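PDB 5BY3: BtGH115A from Bacteroides thetaiotaomicron, which acts as a 4-O-methyl-alpha-glucuronidase of glycoside hydrolase family 115, with specificity for decorated arabinogalactans. Local coordinates for residues 194-199 / 209-214; 202-207 / 233-238; 303-306 / 310-313. All coordinates share one frame; numbering follows the deposited sequence.

Interaction 1 (194-199 / 209-214); sequences RTNERI and NTYWPA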
loop_
_atom_site.group_PDB
_atom_site.type_symbol
_atom_site.label_atom_id
_atom_site.label_comp_id
_atom_site.label_asym_id
_atom_site.label_seq_id
_atom_site.Cartn_x
_atom_site.Cartn_y
_atom_site.Cartn_z
ATOM N N ARG A 194 18.963 -1.492 -15.506
ATOM C CA ARG A 194 19.150 -2.743 -14.745
ATOM C C ARG A 194 18.303 -2.754 -13.454
ATOM O O ARG A 194 17.596 -3.721 -13.177
ATOM C CB ARG A 194 20.653 -3.055 -14.512
ATOM C CG ARG A 194 21.203 -4.284 -15.251
ATOM C CD ARG A 194 21.576 -4.026 -16.700
ATOM N NE ARG A 194 20.407 -4.033 -17.592
ATOM C CZ ARG A 194 20.313 -3.379 -18.758
ATOM N NH1 ARG A 194 21.328 -2.638 -19.210
ATOM N NH2 ARG A 194 19.185 -3.445 -19.473
ATOM N N THR A 195 18.298 -1.654 -12.711
ATOM C CA THR A 195 17.379 -1.527 -11.570
ATOM C C THR A 195 15.889 -1.706 -11.969
ATOM O O THR A 195 15.146 -2.454 -11.310
ATOM C CB THR A 195 17.610 -0.218 -10.845
ATOM O OG1 THR A 195 19.021 -0.080 -10.604
ATOM C CG2 THR A 195 16.824 -0.168 -9.539
ATOM N N ASN A 196 15.476 -1.083 -13.067
ATOM C CA ASN A 196 14.084 -1.185 -13.515
ATOM C C ASN A 196 13.657 -2.599 -13.944
ATOM O O ASN A 196 12.563 -3.053 -13.578
ATOM C CB ASN A 196 13.753 -0.100 -14.550
ATOM C CG ASN A 196 13.511 1.254 -13.900
ATOM O OD1 ASN A 196 12.420 1.519 -13.368
ATOM N ND2 ASN A 196 14.538 2.110 -13.894
ATOM N N GLU A 197 14.536 -3.317 -14.651
ATOM C CA GLU A 197 14.284 -4.727 -14.938
ATOM C C GLU A 197 14.013 -5.534 -13.657
ATOM O O GLU A 197 13.107 -6.385 -13.638
ATOM C CB GLU A 197 15.414 -5.327 -15.759
ATOM C CG GLU A 197 15.547 -4.684 -17.134
ATOM C CD GLU A 197 16.795 -5.125 -17.889
ATOM O OE1 GLU A 197 17.895 -5.162 -17.271
ATOM O OE2 GLU A 197 16.672 -5.404 -19.108
ATOM N N ARG A 198 14.781 -5.255 -12.594
ATOM C CA ARG A 198 14.541 -5.852 -11.289
ATOM C C ARG A 198 13.162 -5.519 -10.691
ATOM O O ARG A 198 12.487 -6.425 -10.202
ATOM C CB ARG A 198 15.645 -5.493 -10.291
ATOM C CG ARG A 198 16.909 -6.331 -10.441
ATOM C CD ARG A 198 16.708 -7.839 -10.294
ATOM N NE ARG A 198 18.011 -8.491 -10.423
ATOM C CZ ARG A 198 18.269 -9.802 -10.421
ATOM N NH1 ARG A 198 17.318 -10.744 -10.310
ATOM N NH2 ARG A 198 19.539 -10.167 -10.543
ATOM N N ILE A 199 12.765 -4.242 -10.736
ATOM C CA ILE A 199 11.434 -3.818 -10.319
ATOM C C ILE A 199 10.340 -4.485 -11.147
ATOM O O ILE A 199 9.348 -5.005 -10.585
ATOM C CB ILE A 199 11.287 -2.287 -10.342
ATOM C CG1 ILE A 199 12.383 -1.664 -9.450
ATOM C CG2 ILE A 199 9.892 -1.898 -9.869
ATOM C CD1 ILE A 199 12.461 -0.142 -9.490
ATOM N N ASN A 209 0.735 -4.746 -13.386
ATOM C CA ASN A 209 0.994 -4.411 -14.793
ATOM C C ASN A 209 1.433 -2.984 -15.045
ATOM O O ASN A 209 1.822 -2.664 -16.177
ATOM C CB ASN A 209 -0.184 -4.799 -15.705
ATOM C CG ASN A 209 -1.495 -4.183 -15.273
ATOM O OD1 ASN A 209 -1.533 -3.243 -14.463
ATOM N ND2 ASN A 209 -2.600 -4.723 -15.811
ATOM N N THR A 210 1.403 -2.162 -13.992
ATOM C CA THR A 210 1.547 -0.707 -14.088
ATOM C C THR A 210 2.682 -0.178 -13.173
ATOM O O THR A 210 2.950 -0.753 -12.138
ATOM C CB THR A 210 0.190 -0.051 -13.743
ATOM O OG1 THR A 210 -0.840 -0.601 -14.584
ATOM C CG2 THR A 210 0.229 1.438 -13.880
ATOM N N TYR A 211 3.329 0.917 -13.551
ATOM C CA TYR A 211 4.411 1.508 -12.773
ATOM C C TYR A 211 4.363 3.013 -12.877
ATOM O O TYR A 211 4.188 3.538 -13.964
ATOM C CB TYR A 211 5.765 1.005 -13.304
ATOM C CG TYR A 211 7.032 1.525 -12.620
ATOM C CD1 TYR A 211 7.134 1.601 -11.237
ATOM C CD2 TYR A 211 8.158 1.881 -13.381
ATOM C CE1 TYR A 211 8.288 2.073 -10.634
ATOM C CE2 TYR A 211 9.311 2.317 -12.793
ATOM C CZ TYR A 211 9.385 2.421 -11.412
ATOM O OH TYR A 211 10.558 2.880 -10.811
ATOM N N TRP A 212 4.486 3.693 -11.740
ATOM C CA TRP A 212 4.762 5.121 -11.719
ATOM C C TRP A 212 6.203 5.244 -11.247
ATOM O O TRP A 212 6.491 4.992 -10.096
ATOM C CB TRP A 212 3.832 5.869 -10.760
ATOM C CG TRP A 212 2.366 5.933 -11.145
ATOM C CD1 TRP A 212 1.733 5.328 -12.220
ATOM C CD2 TRP A 212 1.338 6.615 -10.420
ATOM N NE1 TRP A 212 0.386 5.630 -12.214
ATOM C CE2 TRP A 212 0.115 6.399 -11.114
ATOM C CE3 TRP A 212 1.331 7.408 -9.260
ATOM C CZ2 TRP A 212 -1.083 6.950 -10.676
ATOM C CZ3 TRP A 212 0.146 7.946 -8.827
ATOM C CH2 TRP A 212 -1.035 7.731 -9.525
ATOM N N PRO A 213 7.128 5.611 -12.152
ATOM C CA PRO A 213 8.564 5.624 -11.824
ATOM C C PRO A 213 8.898 6.683 -10.788
ATOM O O PRO A 213 8.082 7.566 -10.588
ATOM C CB PRO A 213 9.202 5.992 -13.158
ATOM C CG PRO A 213 8.164 6.841 -13.846
ATOM C CD PRO A 213 6.854 6.213 -13.478
ATOM N N ALA A 214 10.071 6.590 -10.136
ATOM C CA ALA A 214 10.600 7.660 -9.219
ATOM C C ALA A 214 10.690 8.954 -9.969
ATOM O O ALA A 214 11.014 8.950 -11.158
ATOM C CB ALA A 214 11.988 7.310 -8.701
#

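Interaction 2 (202-207 / 233-238); sequences LLLRLR and KKYGIF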
loop_
_atom_site.group_PDB
_atom_site.type_symbol
_atom_site.label_atom_id
_atom_site.label_comp_id
_atom_site.label_asym_id
_atom_site.label_seq_id
_atom_site.Cartn_x
_atom_site.Cartn_y
_atom_site.Cartn_z
ATOM N N LEU A 202 9.643 -7.969 -10.212
ATOM C CA LEU A 202 8.876 -8.015 -8.991
ATOM C C LEU A 202 7.414 -7.817 -9.340
ATOM O O LEU A 202 6.571 -8.542 -8.802
ATOM C CB LEU A 202 9.378 -6.985 -7.984
ATOM C CG LEU A 202 8.646 -6.778 -6.664
ATOM C CD1 LEU A 202 8.509 -8.050 -5.854
ATOM C CD2 LEU A 202 9.394 -5.715 -5.873
ATOM N N LEU A 203 7.125 -6.887 -10.263
ATOM C CA LEU A 203 5.728 -6.582 -10.620
ATOM C C LEU A 203 5.099 -7.728 -11.358
ATOM O O LEU A 203 3.977 -8.106 -11.067
ATOM C CB LEU A 203 5.612 -5.301 -11.432
ATOM C CG LEU A 203 6.045 -4.010 -10.736
ATOM C CD1 LEU A 203 5.985 -2.861 -11.728
ATOM C CD2 LEU A 203 5.233 -3.700 -9.484
ATOM N N LEU A 204 5.850 -8.328 -12.274
ATOM C CA LEU A 204 5.406 -9.547 -12.957
ATOM C C LEU A 204 5.040 -10.646 -11.971
ATOM O O LEU A 204 3.927 -11.211 -12.018
ATOM C CB LEU A 204 6.483 -10.029 -13.940
ATOM C CG LEU A 204 6.767 -9.227 -15.235
ATOM C CD1 LEU A 204 7.533 -10.033 -16.278
ATOM C CD2 LEU A 204 5.510 -8.651 -15.872
ATOM N N ARG A 205 5.949 -10.905 -11.029
ATOM C CA ARG A 205 5.725 -11.970 -10.047
ATOM C C ARG A 205 4.556 -11.643 -9.118
ATOM O O ARG A 205 3.954 -12.559 -8.552
ATOM C CB ARG A 205 6.974 -12.194 -9.214
ATOM C CG ARG A 205 8.102 -12.877 -9.925
ATOM C CD ARG A 205 9.166 -13.206 -8.864
ATOM N NE ARG A 205 10.441 -13.723 -9.380
ATOM C CZ ARG A 205 10.591 -14.893 -9.997
ATOM N NH1 ARG A 205 9.536 -15.678 -10.239
ATOM N NH2 ARG A 205 11.799 -15.274 -10.417
ATOM N N LEU A 206 4.279 -10.345 -8.928
ATOM C CA LEU A 206 3.128 -9.897 -8.162
ATOM C C LEU A 206 1.826 -9.767 -8.990
ATOM O O LEU A 206 0.759 -9.425 -8.444
ATOM C CB LEU A 206 3.457 -8.583 -7.441
ATOM C CG LEU A 206 4.454 -8.593 -6.286
ATOM C CD1 LEU A 206 4.865 -7.170 -5.942
ATOM C CD2 LEU A 206 3.892 -9.317 -5.076
ATOM N N ARG A 207 1.938 -10.065 -10.290
ATOM C CA ARG A 207 0.878 -9.905 -11.331
ATOM C C ARG A 207 0.398 -8.474 -11.507
ATOM O O ARG A 207 -0.749 -8.245 -11.832
ATOM C CB ARG A 207 -0.350 -10.827 -11.131
ATOM C CG ARG A 207 -0.090 -12.304 -10.869
ATOM C CD ARG A 207 -0.277 -12.562 -9.381
ATOM N NE ARG A 207 -0.667 -13.943 -9.141
ATOM C CZ ARG A 207 -1.249 -14.410 -8.047
ATOM N NH1 ARG A 207 -1.559 -13.629 -7.002
ATOM N NH2 ARG A 207 -1.537 -15.693 -8.029
ATOM N N LYS A 233 9.175 -1.758 -22.147
ATOM C CA LYS A 233 8.599 -2.452 -23.293
ATOM C C LYS A 233 8.900 -3.959 -23.226
ATOM O O LYS A 233 8.037 -4.782 -23.529
ATOM C CB LYS A 233 9.102 -1.829 -24.609
ATOM C CG LYS A 233 8.273 -2.127 -25.859
ATOM C CD LYS A 233 9.133 -1.950 -27.107
ATOM C CE LYS A 233 8.291 -1.703 -28.346
ATOM N NZ LYS A 233 7.984 -0.253 -28.548
ATOM N N LYS A 234 10.118 -4.305 -22.808
ATOM C CA LYS A 234 10.557 -5.705 -22.683
ATOM C C LYS A 234 9.697 -6.465 -21.665
ATOM O O LYS A 234 9.292 -7.614 -21.928
ATOM C CB LYS A 234 12.049 -5.764 -22.309
ATOM C CG LYS A 234 12.727 -7.092 -22.614
ATOM C CD LYS A 234 13.786 -7.470 -21.574
ATOM C CE LYS A 234 14.466 -8.798 -21.911
ATOM N NZ LYS A 234 13.539 -9.966 -22.005
ATOM N N TYR A 235 9.379 -5.785 -20.548
ATOM C CA TYR A 235 8.617 -6.333 -19.415
ATOM C C TYR A 235 7.110 -6.081 -19.467
ATOM O O TYR A 235 6.372 -6.616 -18.640
ATOM C CB TYR A 235 9.205 -5.850 -18.069
ATOM C CG TYR A 235 10.483 -6.552 -17.686
ATOM C CD1 TYR A 235 11.699 -6.289 -18.363
ATOM C CD2 TYR A 235 10.496 -7.486 -16.662
ATOM C CE1 TYR A 235 12.849 -6.962 -18.042
ATOM C CE2 TYR A 235 11.659 -8.137 -16.318
ATOM C CZ TYR A 235 12.831 -7.887 -17.006
ATOM O OH TYR A 235 13.994 -8.578 -16.662
ATOM N N GLY A 236 6.644 -5.268 -20.417
ATOM C CA GLY A 236 5.191 -5.123 -20.712
ATOM C C GLY A 236 4.436 -4.385 -19.626
ATOM O O GLY A 236 3.315 -4.771 -19.277
ATOM N N ILE A 237 5.060 -3.332 -19.095
ATOM C CA ILE A 237 4.561 -2.576 -17.963
ATOM C C ILE A 237 3.991 -1.270 -18.489
ATOM O O ILE A 237 4.642 -0.551 -19.239
ATOM C CB ILE A 237 5.731 -2.218 -16.984
ATOM C CG1 ILE A 237 6.399 -3.479 -16.357
ATOM C CG2 ILE A 237 5.329 -1.156 -15.954
ATOM C CD1 ILE A 237 5.514 -4.389 -15.506
ATOM N N PHE A 238 2.782 -0.934 -18.068
ATOM C CA PHE A 238 2.221 0.341 -18.414
ATOM C C PHE A 238 2.963 1.366 -17.609
ATOM O O PHE A 238 3.000 1.294 -16.384
ATOM C CB PHE A 238 0.718 0.331 -18.172
ATOM C CG PHE A 238 -0.019 -0.537 -19.141
ATOM C CD1 PHE A 238 -0.008 -1.926 -19.010
ATOM C CD2 PHE A 238 -0.702 0.033 -20.229
ATOM C CE1 PHE A 238 -0.677 -2.755 -19.937
ATOM C CE2 PHE A 238 -1.371 -0.784 -21.162
ATOM C CZ PHE A 238 -1.359 -2.188 -21.019
#

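Interaction 3 (303-306 / 310-313); sequences QGAK and EQKA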
loop_
_atom_site.group_PDB
_atom_site.type_symbol
_atom_site.label_atom_id
_atom_site.label_comp_id
_atom_site.label_asym_id
_atom_site.label_seq_id
_atom_site.Cartn_x
_atom_site.Cartn_y
_atom_site.Cartn_z
ATOM N N GLN A 303 0.090 26.992 -11.262
ATOM C CA GLN A 303 0.403 28.397 -11.425
ATOM C C GLN A 303 -0.687 29.046 -12.274
ATOM O O GLN A 303 -1.350 28.353 -13.057
ATOM C CB GLN A 303 1.764 28.533 -12.091
ATOM C CG GLN A 303 2.821 27.580 -11.537
ATOM C CD GLN A 303 4.195 27.910 -12.050
ATOM O OE1 GLN A 303 4.401 28.952 -12.672
ATOM N NE2 GLN A 303 5.148 27.016 -11.813
ATOM N N GLY A 304 -0.898 30.353 -12.084
ATOM C CA GLY A 304 -1.684 31.176 -13.026
ATOM C C GLY A 304 -3.168 31.272 -12.760
ATOM O O GLY A 304 -3.858 32.137 -13.331
ATOM N N ALA A 305 -3.656 30.374 -11.902
ATOM C CA ALA A 305 -5.019 30.463 -11.364
ATOM C C ALA A 305 -4.995 30.410 -9.844
ATOM O O ALA A 305 -4.161 29.702 -9.260
ATOM C CB ALA A 305 -5.909 29.370 -11.942
ATOM N N LYS A 306 -5.899 31.172 -9.218
ATOM C CA LYS A 306 -5.951 31.302 -7.754
ATOM C C LYS A 306 -7.175 30.580 -7.189
ATOM O O LYS A 306 -7.044 29.714 -6.315
ATOM C CB LYS A 306 -5.920 32.779 -7.325
ATOM C CG LYS A 306 -4.972 33.091 -6.179
ATOM C CD LYS A 306 -4.646 34.578 -6.159
ATOM C CE LYS A 306 -3.920 34.985 -4.885
ATOM N NZ LYS A 306 -4.419 36.289 -4.350
ATOM N N GLU A 310 -11.397 29.678 -11.524
ATOM C CA GLU A 310 -10.363 29.979 -12.534
ATOM C C GLU A 310 -9.513 28.753 -12.824
ATOM O O GLU A 310 -9.073 28.555 -13.965
ATOM C CB GLU A 310 -9.437 31.094 -12.080
ATOM C CG GLU A 310 -10.070 32.442 -11.817
ATOM C CD GLU A 310 -9.147 33.302 -10.978
ATOM O OE1 GLU A 310 -8.808 32.904 -9.846
ATOM O OE2 GLU A 310 -8.743 34.372 -11.461
ATOM N N GLN A 311 -9.264 27.965 -11.770
ATOM C CA GLN A 311 -8.629 26.643 -11.862
ATOM C C GLN A 311 -9.473 25.631 -12.707
ATOM O O GLN A 311 -8.909 24.684 -13.232
ATOM C CB GLN A 311 -8.218 26.093 -10.452
ATOM C CG GLN A 311 -6.972 26.764 -9.820
ATOM C CD GLN A 311 -6.397 26.135 -8.518
ATOM O OE1 GLN A 311 -7.122 25.630 -7.664
ATOM N NE2 GLN A 311 -5.070 26.230 -8.354
ATOM N N LYS A 312 -10.786 25.870 -12.874
ATOM C CA LYS A 312 -11.675 25.035 -13.726
ATOM C C LYS A 312 -11.591 25.386 -15.212
ATOM O O LYS A 312 -11.446 24.491 -16.056
ATOM C CB LYS A 312 -13.140 25.115 -13.261
ATOM C CG LYS A 312 -13.921 23.804 -13.372
ATOM C CD LYS A 312 -15.439 23.998 -13.354
ATOM C CE LYS A 312 -16.011 24.117 -14.765
ATOM N NZ LYS A 312 -17.449 23.738 -14.792
ATOM N N ALA A 313 -11.687 26.683 -15.515
ATOM C CA ALA A 313 -11.450 27.226 -16.853
ATOM C C ALA A 313 -10.150 26.703 -17.473
ATOM O O ALA A 313 -10.091 26.452 -18.699
ATOM C CB ALA A 313 -11.432 28.752 -16.790
#

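Interaction 1 (194-199 / 209-214)
Asn196 and Ile199, one turn apart on helix 193-205, both meet the ring of Tyr211 on strand 210-212. The contact belongs to a beta-alpha-beta crossover of the TIM-barrel domain: the helix joins strand 162-166 to its parallel neighbour 210-212 and packs on the latter. Asn196 comes first. Its OD1 lies 3.3 Å from Tyr211 CE2, and the amide is turned 60° from the ring plane. Its ND2 is hydrogen-bonded to the backbone O of Gly192, just before the helix. Glu197 and Arg198 face other neighbours; Glu197 packs on helix 228-235, and Arg198 has a cation-pi contact with Trp134. Ile199 then uses both of its branches. CD1 sits 3.8 Å from Tyr211 OH, and CG2 is 4.4 Å from Tyr211 CE1. The tyrosine reaches the helix because its CG stands anti to the backbone N (chi1 179°), which sends the ring out from the strand. An alanine at Tyr211 is likely to open a gap between strand and helix, leaving Ile199 and Asn196 without the side chain they pack against. Within 209-214, Pro213 CA lies 3.3 Å above the plane of the Tyr211 ring, offset toward its rim.

Interaction 2 (202-207 / 233-238)
Leu204 packs closely against the end of helix 228-235 and divides its two methyls between two parts of Tyr235. CD2 lies 3.5 Å from the backbone O of Tyr235. CD1 lies 3.9 Å from CD2 of the Tyr235 ring, and the two side chains cross at about a right angle. The chi1 of Leu204 (-71°) keeps CG beside the backbone N and anti to the carbonyl carbon, which directs the branch at the other helix end. Ile237 makes a somewhat looser second centre. Its CD1 is 4.1 Å from Leu203 CD1 and 4.3 Å from Leu204 CD2, and thus bridges two consecutive leucines. All four of these side chains are buried.

The contact brings together the C-terminal ends of helices 193-205 and 228-235, successive helices of the TIM barrel. Both segments turn here with positive phi, at Arg207 and at Gly236. Arg207 closes its helix in a Schellman motif, with its N bonded to Leu204 O at 2.9 Å. Gly236 makes the turn that leads into Ile237 and on to strand 238-239. The buried Arg205 forms salt bridges with Glu133 and with Asp50, which places this helix end against helix 38-55.

Away from this apolar core the two segments diverge. Lys233, exposed, extends away from segment 202-207. Arg207 is partly exposed and makes a cation-pi contact with Trp452.

Interaction 3 (303-306 / 310-313)
Glu310 OE1 is gripped by two groups of the chain just before it. One is the backbone N-H of Lys306, in a weak hydrogen bond of 3.4 Å with an N-H...O angle of 147°. The other is Thr307 OG1, also hydrogen-bonded. Glu310 gets there with CG beside its own backbone N (chi1 -61°) and an extended chain beyond it (chi2 162°), so the carboxylate runs back alongside the incoming loop. The same oxygen lies 3.8 Å from Lys306 CB. Beyond CB the Lys306 side chain leads away from the helix, and the residue touches a crystal neighbour.

The contact is the entry into helix 308-329, where the loop after strand 290-291 folds back against the first turn of the helix. It lies in the TIM-barrel family region, but well out from the centre of the chain. A carboxylate near the start of a helix may gain some stability from the helix dipole.

Ala305 supplies the apolar side of the contact. Its CB rests on the helix backbone and on the roots of two side chains. Ala305 CB lies 3.5 Å from Gln311 CG. On the backbone, Gln311 N is 3.6 Å from Ala305 CB. Glu310 CB approaches Ala305 CB to 3.9 Å. Glu310 and Gln311 thus flank the methyl, and the small residue lets the loop come close. Gln311 extends past Ala305, which brings its NE2 to 3.7 Å from Ala305 O. Glu310 and Lys306 are exposed, whereas the Gln311 side chain is buried and also touches Met302.

Interactions 1 and 2 are neighbours, with centres 8 Å apart. Both use helix 193-205, and their segments alternate along the chain. They also touch: Tyr211 CB packs on Ile237 CG2, and strands 210-212 and 238-239 pair in parallel through probable backbone hydrogen bonds between Asn209, Tyr211 and Phe238. Together they tie one helix to the next strand and the next helix on one side of the barrel. Interaction 3 follows later in the chain, at the start of helix 308-329. Its centre is about 34 Å from that of interaction 1 and about 38 Å from that of interaction 2, with no touch. It is therefore a separate local contact within the same family region.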